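Local coordinates for protein 2,3-dihydroxybenzoate-AMP ligase (PDB 1MDB) that belongs to the ANL superfamily of AMP-binding enzymes and is modelled here with adenosine monophosphate and 2,3-dihydroxy-benzoic acid bound, at residues K198-T203 / G331-L336; L101-L106 / A185-S190. All coordinates share one frame; numbering follows the deposited sequence.

In the fold
Interaction 2 comes first along the chain: it sets strand 101-104 parallel to strand 184-189, and it closes before interaction 1 opens. Strand 184-189 then pairs antiparallel with strand 199-203, the next strand in the chain, and the side chains of Ile200 and Arg202 on one face of this pair meet the 331-336 loop in interaction 1. The two centres lie about 9 Å apart, and the contacts touch directly: Ser190 OG bonds to Lys198 N, and Ala333 packs against Leu189. All four segments belong to the AMP-binding region. Together they make a continuous buried path from the mixed sheet that includes 77-80 and 101-104 to the loop lining both ligand pockets.

Interaction 1 of 2, residues K198-T203 / G331-L336; sequences KLIPRT and GMAEGL. With DBH (2,3-dihydroxy-benzoic acid), chain E; AMP (adenosine monophosphate), chain D.
Ile200 reaches the 331-336 loop with both of its branches. CD1 ends 3.7 Å from Ala333 CB and also lies against the carboxylate end of Glu334, the two side chains crossing at about a right angle, while CG2, anti to the backbone N (chi1 -65° for CG1), packs 3.6 Å from Ala333 O. Arg202 arrives beside it on a chain bent at chi2 and chi3, which brings one face of the guanidinium over Gly335 CA. Water 1 sits in the guanidinium plane at its edge, accepting from Arg202 NH1 at 3.2 Å and donating to Gly335 O at 2.7 Å, and so bridges the segments. A salt bridge from NE to Asp206 fixes the other part of the group, and Tyr392 OH holds Glu334 OE2. The loop itself is a type I turn from Met332 to Gly335, closed by Gly335 N to Met332 O at 3.1 Å. Within the turn, Ala333 N donates to AMP O1P at 2.8 Å with an angle of 151°; Gly331, whose O lies 3.1 Å from DBH C18, lines both ligand pockets together with Met332 and Ala333. The five residues that touch are all buried: strand 199-203 pairs antiparallel with strand 184-189, Asn235 of helix 235-239 touches Arg202 and Ala333, and Tyr409 of strand 409-417 packs on Met332 and Glu334.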
ATOM      1  N   LYS A 198      -9.918  -2.614   9.009  1.00 38.62           N
ATOM      2  CA  LYS A 198     -11.114  -1.784   8.946  1.00 38.21           C
ATOM      3  C   LYS A 198     -11.316  -1.485   7.460  1.00 35.02           C
ATOM      4  O   LYS A 198     -10.355  -1.518   6.697  1.00 35.93           O
ATOM      5  CB  LYS A 198     -10.874  -0.469   9.697  1.00 39.87           C
ATOM      6  CG  LYS A 198     -10.316  -0.632  11.099  1.00 41.23           C
ATOM      7  CD  LYS A 198     -11.332  -1.253  12.027  1.00 44.41           C
ATOM      8  CE  LYS A 198     -10.743  -1.435  13.421  1.00 46.39           C
ATOM      9  NZ  LYS A 198     -11.803  -1.560  14.466  1.00 47.36           N
ATOM     10  N   LEU A 199     -12.547  -1.215   7.038  1.00 31.11           N
ATOM     11  CA  LEU A 199     -12.793  -0.886   5.639  1.00 29.31           C
ATOM     12  C   LEU A 199     -12.764   0.642   5.494  1.00 29.00           C
ATOM     13  O   LEU A 199     -13.262   1.365   6.357  1.00 25.77           O
ATOM     14  CB  LEU A 199     -14.130  -1.467   5.160  1.00 28.76           C
ATOM     15  CG  LEU A 199     -14.030  -2.881   4.571  1.00 29.26           C
ATOM     16  CD1 LEU A 199     -13.330  -3.783   5.554  1.00 31.99           C
ATOM     17  CD2 LEU A 199     -15.405  -3.434   4.238  1.00 27.72           C
ATOM     18  N   ILE A 200     -12.173   1.115   4.399  1.00 28.81           N
ATOM     19  CA  ILE A 200     -12.008   2.544   4.144  1.00 28.78           C
ATOM     20  C   ILE A 200     -12.762   3.067   2.915  1.00 29.00           C
ATOM     21  O   ILE A 200     -12.407   2.759   1.776  1.00 29.89           O
ATOM     22  CB  ILE A 200     -10.506   2.862   3.987  1.00 29.19           C
ATOM     23  CG1 ILE A 200      -9.791   2.593   5.314  1.00 28.34           C
ATOM     24  CG2 ILE A 200     -10.304   4.312   3.518  1.00 29.75           C
ATOM     25  CD1 ILE A 200      -8.275   2.474   5.206  1.00 24.67           C
ATOM     26  N   PRO A 201     -13.815   3.865   3.133  1.00 27.44           N
ATOM     27  CA  PRO A 201     -14.571   4.403   2.001  1.00 27.74           C
ATOM     28  C   PRO A 201     -13.812   5.551   1.333  1.00 27.51           C
ATOM     29  O   PRO A 201     -13.351   6.462   2.019  1.00 26.52           O
ATOM     30  CB  PRO A 201     -15.858   4.912   2.651  1.00 28.30           C
ATOM     31  CG  PRO A 201     -15.973   4.124   3.898  1.00 27.27           C
ATOM     32  CD  PRO A 201     -14.547   4.094   4.387  1.00 29.36           C
ATOM     33  N   ARG A 202     -13.661   5.496   0.013  1.00 24.98           N
ATOM     34  CA  ARG A 202     -13.005   6.583  -0.727  1.00 27.01           C
ATOM     35  C   ARG A 202     -13.980   6.997  -1.832  1.00 28.30           C
ATOM     36  O   ARG A 202     -14.596   6.142  -2.480  1.00 29.46           O
ATOM     37  CB  ARG A 202     -11.670   6.135  -1.348  1.00 26.20           C
ATOM     38  CG  ARG A 202     -10.580   5.704  -0.354  1.00 25.62           C
ATOM     39  CD  ARG A 202     -10.290   6.762   0.711  1.00 25.85           C
ATOM     40  NE  ARG A 202      -9.639   7.952   0.169  1.00 25.40           N
ATOM     41  CZ  ARG A 202      -8.340   8.047  -0.079  1.00 28.17           C
ATOM     42  NH1 ARG A 202      -7.538   7.018   0.175  1.00 25.76           N
ATOM     43  NH2 ARG A 202      -7.844   9.166  -0.600  1.00 28.33           N
ATOM     44  N   THR A 203     -14.151   8.302  -2.022  1.00 28.60           N
ATOM     45  CA  THR A 203     -15.058   8.813  -3.048  1.00 28.85           C
ATOM     46  C   THR A 203     -14.243   9.119  -4.307  1.00 30.30           C
ATOM     47  O   THR A 203     -13.016   9.198  -4.252  1.00 27.45           O
ATOM     48  CB  THR A 203     -15.784  10.115  -2.581  1.00 31.78           C
ATOM     49  OG1 THR A 203     -14.830  11.176  -2.436  1.00 31.39           O
ATOM     50  CG2 THR A 203     -16.492   9.891  -1.232  1.00 27.79           C
ATOM     51  N   GLY A 331       2.799   6.826   3.097  1.00 26.54           N
ATOM     52  CA  GLY A 331       1.374   7.038   2.954  1.00 26.80           C
ATOM     53  C   GLY A 331       0.564   6.048   3.767  1.00 25.34           C
ATOM     54  O   GLY A 331       1.111   5.147   4.396  1.00 25.68           O
ATOM     55  N   MET A 332      -0.750   6.226   3.755  1.00 25.54           N
ATOM     56  CA  MET A 332      -1.673   5.354   4.474  1.00 25.99           C
ATOM     57  C   MET A 332      -2.945   5.278   3.646  1.00 26.39           C
ATOM     58  O   MET A 332      -3.315   6.253   2.979  1.00 25.81           O
ATOM     59  CB  MET A 332      -1.991   5.942   5.852  1.00 25.35           C
ATOM     60  CG  MET A 332      -2.417   7.401   5.807  1.00 24.82           C
ATOM     61  SD  MET A 332      -1.944   8.235   7.360  1.00 30.76           S
ATOM     62  CE  MET A 332      -0.188   8.392   7.125  1.00 26.99           C
ATOM     63  N   ALA A 333      -3.620   4.136   3.696  1.00 25.25           N
ATOM     64  CA  ALA A 333      -4.834   3.958   2.913  1.00 25.22           C
ATOM     65  C   ALA A 333      -5.935   4.883   3.411  1.00 25.89           C
ATOM     66  O   ALA A 333      -6.906   5.152   2.689  1.00 21.67           O
ATOM     67  CB  ALA A 333      -5.294   2.493   2.975  1.00 24.90           C
ATOM     68  N   GLU A 334      -5.766   5.378   4.638  1.00 25.05           N
ATOM     69  CA  GLU A 334      -6.735   6.279   5.249  1.00 27.16           C
ATOM     70  C   GLU A 334      -6.715   7.654   4.605  1.00 27.93           C
ATOM     71  O   GLU A 334      -7.710   8.383   4.663  1.00 29.49           O
ATOM     72  CB  GLU A 334      -6.474   6.451   6.750  1.00 26.12           C
ATOM     73  CG  GLU A 334      -6.974   5.327   7.611  1.00 25.60           C
ATOM     74  CD  GLU A 334      -6.017   4.155   7.650  1.00 25.91           C
ATOM     75  OE1 GLU A 334      -4.878   4.287   7.146  1.00 26.20           O
ATOM     76  OE2 GLU A 334      -6.404   3.107   8.196  1.00 25.96           O
ATOM     77  N   GLY A 335      -5.586   8.022   4.009  1.00 28.58           N
ATOM     78  CA  GLY A 335      -5.512   9.323   3.374  1.00 29.44           C
ATOM     79  C   GLY A 335      -4.126   9.815   3.039  1.00 30.44           C
ATOM     80  O   GLY A 335      -3.550   9.451   2.010  1.00 30.56           O
ATOM     81  N   LEU A 336      -3.595  10.643   3.932  1.00 31.00           N
ATOM     82  CA  LEU A 336      -2.288  11.263   3.790  1.00 30.06           C
ATOM     83  C   LEU A 336      -1.170  10.478   3.119  1.00 30.86           C
ATOM     84  O   LEU A 336      -0.890   9.334   3.476  1.00 31.69           O
ATOM     85  CB  LEU A 336      -1.789  11.733   5.160  1.00 32.03           C
ATOM     86  CG  LEU A 336      -0.457  12.491   5.129  1.00 32.15           C
ATOM     87  CD1 LEU A 336      -0.632  13.775   4.327  1.00 33.60           C
ATOM     88  CD2 LEU A 336       0.003  12.817   6.546  1.00 31.68           C
TER
HETATM   89  C21 DBH E 601       0.867   2.171   3.112  1.00 37.74           C
HETATM   90  O9  DBH E 601       1.727   1.466   3.858  1.00 41.58           O
HETATM   91  C18 DBH E 601       1.301   3.110   2.046  1.00 38.15           C
HETATM   92  C15 DBH E 601       2.687   3.236   1.732  1.00 36.66           C
HETATM   93  C12 DBH E 601       3.117   4.138   0.737  1.00 35.53           C
HETATM   94  C3  DBH E 601       0.339   3.904   1.345  1.00 38.44           C
HETATM   95  O3  DBH E 601      -1.044   3.823   1.604  1.00 34.01           O
HETATM   96  C6  DBH E 601       0.774   4.805   0.353  1.00 36.87           C
HETATM   97  C9  DBH E 601       2.150   4.930   0.046  1.00 37.26           C
HETATM   98  O6  DBH E 601      -0.146   5.576  -0.320  1.00 43.05           O
HETATM   99  P   AMP D 600      -1.088   1.262   4.541  1.00 37.86           P
HETATM  100  O1P AMP D 600      -2.512   1.748   4.506  1.00 35.62           O
HETATM  101  O2P AMP D 600      -0.938  -0.222   4.481  1.00 36.44           O
HETATM  102  O3P AMP D 600      -0.226   1.957   3.518  1.00 36.15           O
HETATM  103  O5' AMP D 600      -0.458   1.600   6.032  1.00 33.19           O
HETATM  104  C5' AMP D 600      -0.055   2.943   6.426  1.00 33.03           C
HETATM  105  C4' AMP D 600       0.912   2.862   7.614  1.00 35.40           C
HETATM  106  O4' AMP D 600       2.061   2.205   7.115  1.00 35.95           O
HETATM  107  C3' AMP D 600       1.437   4.176   8.113  1.00 35.82           C
HETATM  108  O3' AMP D 600       0.551   4.787   9.047  1.00 36.21           O
HETATM  109  C2' AMP D 600       2.789   3.787   8.700  1.00 36.88           C
HETATM  110  O2' AMP D 600       2.664   3.334  10.066  1.00 37.21           O
HETATM  111  C1' AMP D 600       3.231   2.708   7.742  1.00 36.67           C
HETATM  112  N9  AMP D 600       4.286   3.440   6.645  1.00 37.14           N
HETATM  113  C8  AMP D 600       4.033   3.557   5.321  1.00 37.97           C
HETATM  114  N7  AMP D 600       5.043   4.139   4.678  1.00 36.15           N
HETATM  115  C5  AMP D 600       5.928   4.381   5.628  1.00 35.27           C
HETATM  116  C6  AMP D 600       7.173   4.973   5.444  1.00 35.95           C
HETATM  117  N6  AMP D 600       7.622   5.361   4.251  1.00 35.39           N
HETATM  118  N1  AMP D 600       7.936   5.129   6.577  1.00 37.38           N
HETATM  119  C2  AMP D 600       7.518   4.738   7.814  1.00 37.39           C
HETATM  120  N3  AMP D 600       6.320   4.163   7.984  1.00 36.31           N
HETATM  121  C4  AMP D 600       5.499   3.971   6.891  1.00 36.69           C
HETATM  122  O   HOH W   1      -4.448   7.829   0.069  1.00 26.40           O

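Interaction 2 of 2, residues L101-L106 / A185-S190; sequences LPVFAL and AFLQLS
Phe104 drives the edge of its ring into one face of Phe186, a T-shaped pair with centroids 5.3 Å apart and planes at 68°. The touching atom is CE1, 3.7 Å from Phe186 CG and displaced toward the rim. Phe186 has CG between its own backbone N and carbonyl carbon, which turns that face to Phe104, and its CB rests 3.6 Å from Pro102 CD. Helix 86-98 adds Ile92 against Phe104 and Phe96 against Pro102 and Phe186. On the face away from the Phe104-Phe186 pair, Leu187 meets Leu101 and Val103, with Val103 CG2 4.2 Å from Leu187 CD1. Parallel strands 77-80 and 101-104, with helix 86-98 between them, form a beta-alpha-beta crossover; strand 184-189 pairs with the other edge of 101-104, parallel at 12°, through a single bridge, Val103 with Leu187. Where 184-189 pairs with 199-203, Ala185 and Phe186 both face Arg202, a classic beta bulge. Two backbone bonds bracket the bridge: Leu187 N to Pro102 O at 2.9 Å, almost straight at 174°, and Phe104 N to Leu187 O at 3.2 Å. That same Leu187 O takes a CA-H contact from Val103. Past the bridge, Leu189 CD1 lies 3.3 Å from Phe104 O, and Ser190 O is hydrogen-bonded to Ser197 OG.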
ATOM      1  N   LEU A 101     -19.303  -0.952  -5.705  1.00 29.73           N
ATOM      2  CA  LEU A 101     -18.092  -0.743  -4.928  1.00 26.55           C
ATOM      3  C   LEU A 101     -17.119  -1.904  -4.771  1.00 27.11           C
ATOM      4  O   LEU A 101     -17.416  -2.911  -4.120  1.00 24.50           O
ATOM      5  CB  LEU A 101     -18.465  -0.247  -3.529  1.00 30.66           C
ATOM      6  CG  LEU A 101     -18.868   1.221  -3.321  1.00 33.48           C
ATOM      7  CD1 LEU A 101     -19.934   1.629  -4.316  1.00 32.01           C
ATOM      8  CD2 LEU A 101     -19.361   1.402  -1.888  1.00 31.43           C
ATOM      9  N   PRO A 102     -15.937  -1.782  -5.380  1.00 24.57           N
ATOM     10  CA  PRO A 102     -14.965  -2.860  -5.233  1.00 24.42           C
ATOM     11  C   PRO A 102     -14.479  -2.793  -3.780  1.00 25.27           C
ATOM     12  O   PRO A 102     -14.459  -1.718  -3.172  1.00 25.15           O
ATOM     13  CB  PRO A 102     -13.837  -2.453  -6.181  1.00 24.66           C
ATOM     14  CG  PRO A 102     -14.513  -1.553  -7.198  1.00 25.46           C
ATOM     15  CD  PRO A 102     -15.493  -0.780  -6.364  1.00 24.96           C
ATOM     16  N   VAL A 103     -14.122  -3.942  -3.223  1.00 23.98           N
ATOM     17  CA  VAL A 103     -13.552  -4.011  -1.886  1.00 25.72           C
ATOM     18  C   VAL A 103     -12.235  -4.678  -2.267  1.00 25.53           C
ATOM     19  O   VAL A 103     -12.228  -5.782  -2.822  1.00 26.94           O
ATOM     20  CB  VAL A 103     -14.391  -4.898  -0.943  1.00 26.26           C
ATOM     21  CG1 VAL A 103     -13.700  -5.034   0.397  1.00 25.96           C
ATOM     22  CG2 VAL A 103     -15.771  -4.277  -0.756  1.00 26.37           C
ATOM     23  N   PHE A 104     -11.134  -3.988  -2.000  1.00 24.62           N
ATOM     24  CA  PHE A 104      -9.807  -4.443  -2.395  1.00 25.71           C
ATOM     25  C   PHE A 104      -9.045  -5.434  -1.535  1.00 24.35           C
ATOM     26  O   PHE A 104      -8.221  -5.049  -0.697  1.00 27.01           O
ATOM     27  CB  PHE A 104      -8.914  -3.216  -2.669  1.00 25.10           C
ATOM     28  CG  PHE A 104      -9.301  -2.452  -3.914  1.00 28.98           C
ATOM     29  CD1 PHE A 104      -9.740  -1.130  -3.837  1.00 30.29           C
ATOM     30  CD2 PHE A 104      -9.239  -3.059  -5.166  1.00 28.32           C
ATOM     31  CE1 PHE A 104     -10.113  -0.427  -4.988  1.00 29.47           C
ATOM     32  CE2 PHE A 104      -9.611  -2.362  -6.324  1.00 29.99           C
ATOM     33  CZ  PHE A 104     -10.049  -1.048  -6.233  1.00 28.90           C
ATOM     34  N   ALA A 105      -9.304  -6.718  -1.770  1.00 23.23           N
ATOM     35  CA  ALA A 105      -8.616  -7.786  -1.053  1.00 21.72           C
ATOM     36  C   ALA A 105      -7.249  -7.976  -1.712  1.00 22.80           C
ATOM     37  O   ALA A 105      -7.007  -7.479  -2.804  1.00 23.73           O
ATOM     38  CB  ALA A 105      -9.425  -9.081  -1.125  1.00 21.72           C
ATOM     39  N   LEU A 106      -6.358  -8.686  -1.035  1.00 24.04           N
ATOM     40  CA  LEU A 106      -5.016  -8.946  -1.547  1.00 25.40           C
ATOM     41  C   LEU A 106      -4.872 -10.435  -1.881  1.00 25.60           C
ATOM     42  O   LEU A 106      -5.549 -11.283  -1.303  1.00 24.53           O
ATOM     43  CB  LEU A 106      -3.961  -8.534  -0.499  1.00 24.87           C
ATOM     44  CG  LEU A 106      -3.303  -7.143  -0.618  1.00 28.45           C
ATOM     45  CD1 LEU A 106      -4.327  -6.094  -0.986  1.00 26.13           C
ATOM     46  CD2 LEU A 106      -2.594  -6.776   0.693  1.00 24.84           C
ATOM     47  N   ALA A 185     -16.607   5.465  -4.070  1.00 30.02           N
ATOM     48  CA  ALA A 185     -16.236   4.711  -5.263  1.00 29.52           C
ATOM     49  C   ALA A 185     -15.803   3.281  -4.944  1.00 28.94           C
ATOM     50  O   ALA A 185     -15.936   2.377  -5.776  1.00 29.91           O
ATOM     51  CB  ALA A 185     -15.116   5.438  -5.992  1.00 29.54           C
ATOM     52  N   PHE A 186     -15.275   3.078  -3.742  1.00 28.66           N
ATOM     53  CA  PHE A 186     -14.808   1.757  -3.336  1.00 28.08           C
ATOM     54  C   PHE A 186     -14.401   1.735  -1.869  1.00 28.20           C
ATOM     55  O   PHE A 186     -14.315   2.779  -1.223  1.00 27.52           O
ATOM     56  CB  PHE A 186     -13.604   1.353  -4.194  1.00 28.33           C
ATOM     57  CG  PHE A 186     -12.407   2.256  -4.029  1.00 30.00           C
ATOM     58  CD1 PHE A 186     -11.673   2.259  -2.847  1.00 31.46           C
ATOM     59  CD2 PHE A 186     -12.021   3.112  -5.054  1.00 31.48           C
ATOM     60  CE1 PHE A 186     -10.573   3.098  -2.686  1.00 32.09           C
ATOM     61  CE2 PHE A 186     -10.925   3.954  -4.906  1.00 31.57           C
ATOM     62  CZ  PHE A 186     -10.200   3.948  -3.718  1.00 33.11           C
ATOM     63  N   LEU A 187     -14.122   0.539  -1.358  1.00 25.86           N
ATOM     64  CA  LEU A 187     -13.690   0.396   0.017  1.00 27.62           C
ATOM     65  C   LEU A 187     -12.299  -0.226   0.036  1.00 26.76           C
ATOM     66  O   LEU A 187     -12.087  -1.310  -0.508  1.00 26.22           O
ATOM     67  CB  LEU A 187     -14.674  -0.488   0.807  1.00 27.71           C
ATOM     68  CG  LEU A 187     -16.147  -0.061   0.775  1.00 27.22           C
ATOM     69  CD1 LEU A 187     -16.984  -1.006   1.622  1.00 27.73           C
ATOM     70  CD2 LEU A 187     -16.272   1.360   1.288  1.00 27.77           C
ATOM     71  N   GLN A 188     -11.353   0.472   0.653  1.00 28.21           N
ATOM     72  CA  GLN A 188      -9.980  -0.011   0.766  1.00 30.12           C
ATOM     73  C   GLN A 188      -9.806  -0.679   2.114  1.00 29.23           C
ATOM     74  O   GLN A 188     -10.712  -0.636   2.952  1.00 29.71           O
ATOM     75  CB  GLN A 188      -8.989   1.152   0.626  1.00 30.35           C
ATOM     76  CG  GLN A 188      -8.300   1.226  -0.724  1.00 30.55           C
ATOM     77  CD  GLN A 188      -7.318   0.080  -0.960  1.00 33.03           C
ATOM     78  OE1 GLN A 188      -6.679   0.014  -2.004  1.00 32.61           O
ATOM     79  NE2 GLN A 188      -7.197  -0.824   0.009  1.00 31.92           N
ATOM     80  N   LEU A 189      -8.654  -1.303   2.334  1.00 28.67           N
ATOM     81  CA  LEU A 189      -8.403  -1.969   3.616  1.00 29.79           C
ATOM     82  C   LEU A 189      -7.340  -1.193   4.408  1.00 29.74           C
ATOM     83  O   LEU A 189      -6.409  -0.671   3.818  1.00 30.43           O
ATOM     84  CB  LEU A 189      -7.905  -3.405   3.376  1.00 30.67           C
ATOM     85  CG  LEU A 189      -8.753  -4.378   2.544  1.00 31.15           C
ATOM     86  CD1 LEU A 189      -8.079  -5.740   2.563  1.00 30.94           C
ATOM     87  CD2 LEU A 189     -10.161  -4.493   3.101  1.00 30.92           C
ATOM     88  N   SER A 190      -7.502  -1.102   5.725  1.00 29.35           N
ATOM     89  CA  SER A 190      -6.518  -0.430   6.561  1.00 31.90           C
ATOM     90  C   SER A 190      -5.381  -1.434   6.781  1.00 35.17           C
ATOM     91  O   SER A 190      -5.599  -2.640   6.659  1.00 34.43           O
ATOM     92  CB  SER A 190      -7.119  -0.030   7.911  1.00 31.54           C
ATOM     93  OG  SER A 190      -7.697  -1.161   8.543  1.00 33.46           O
TER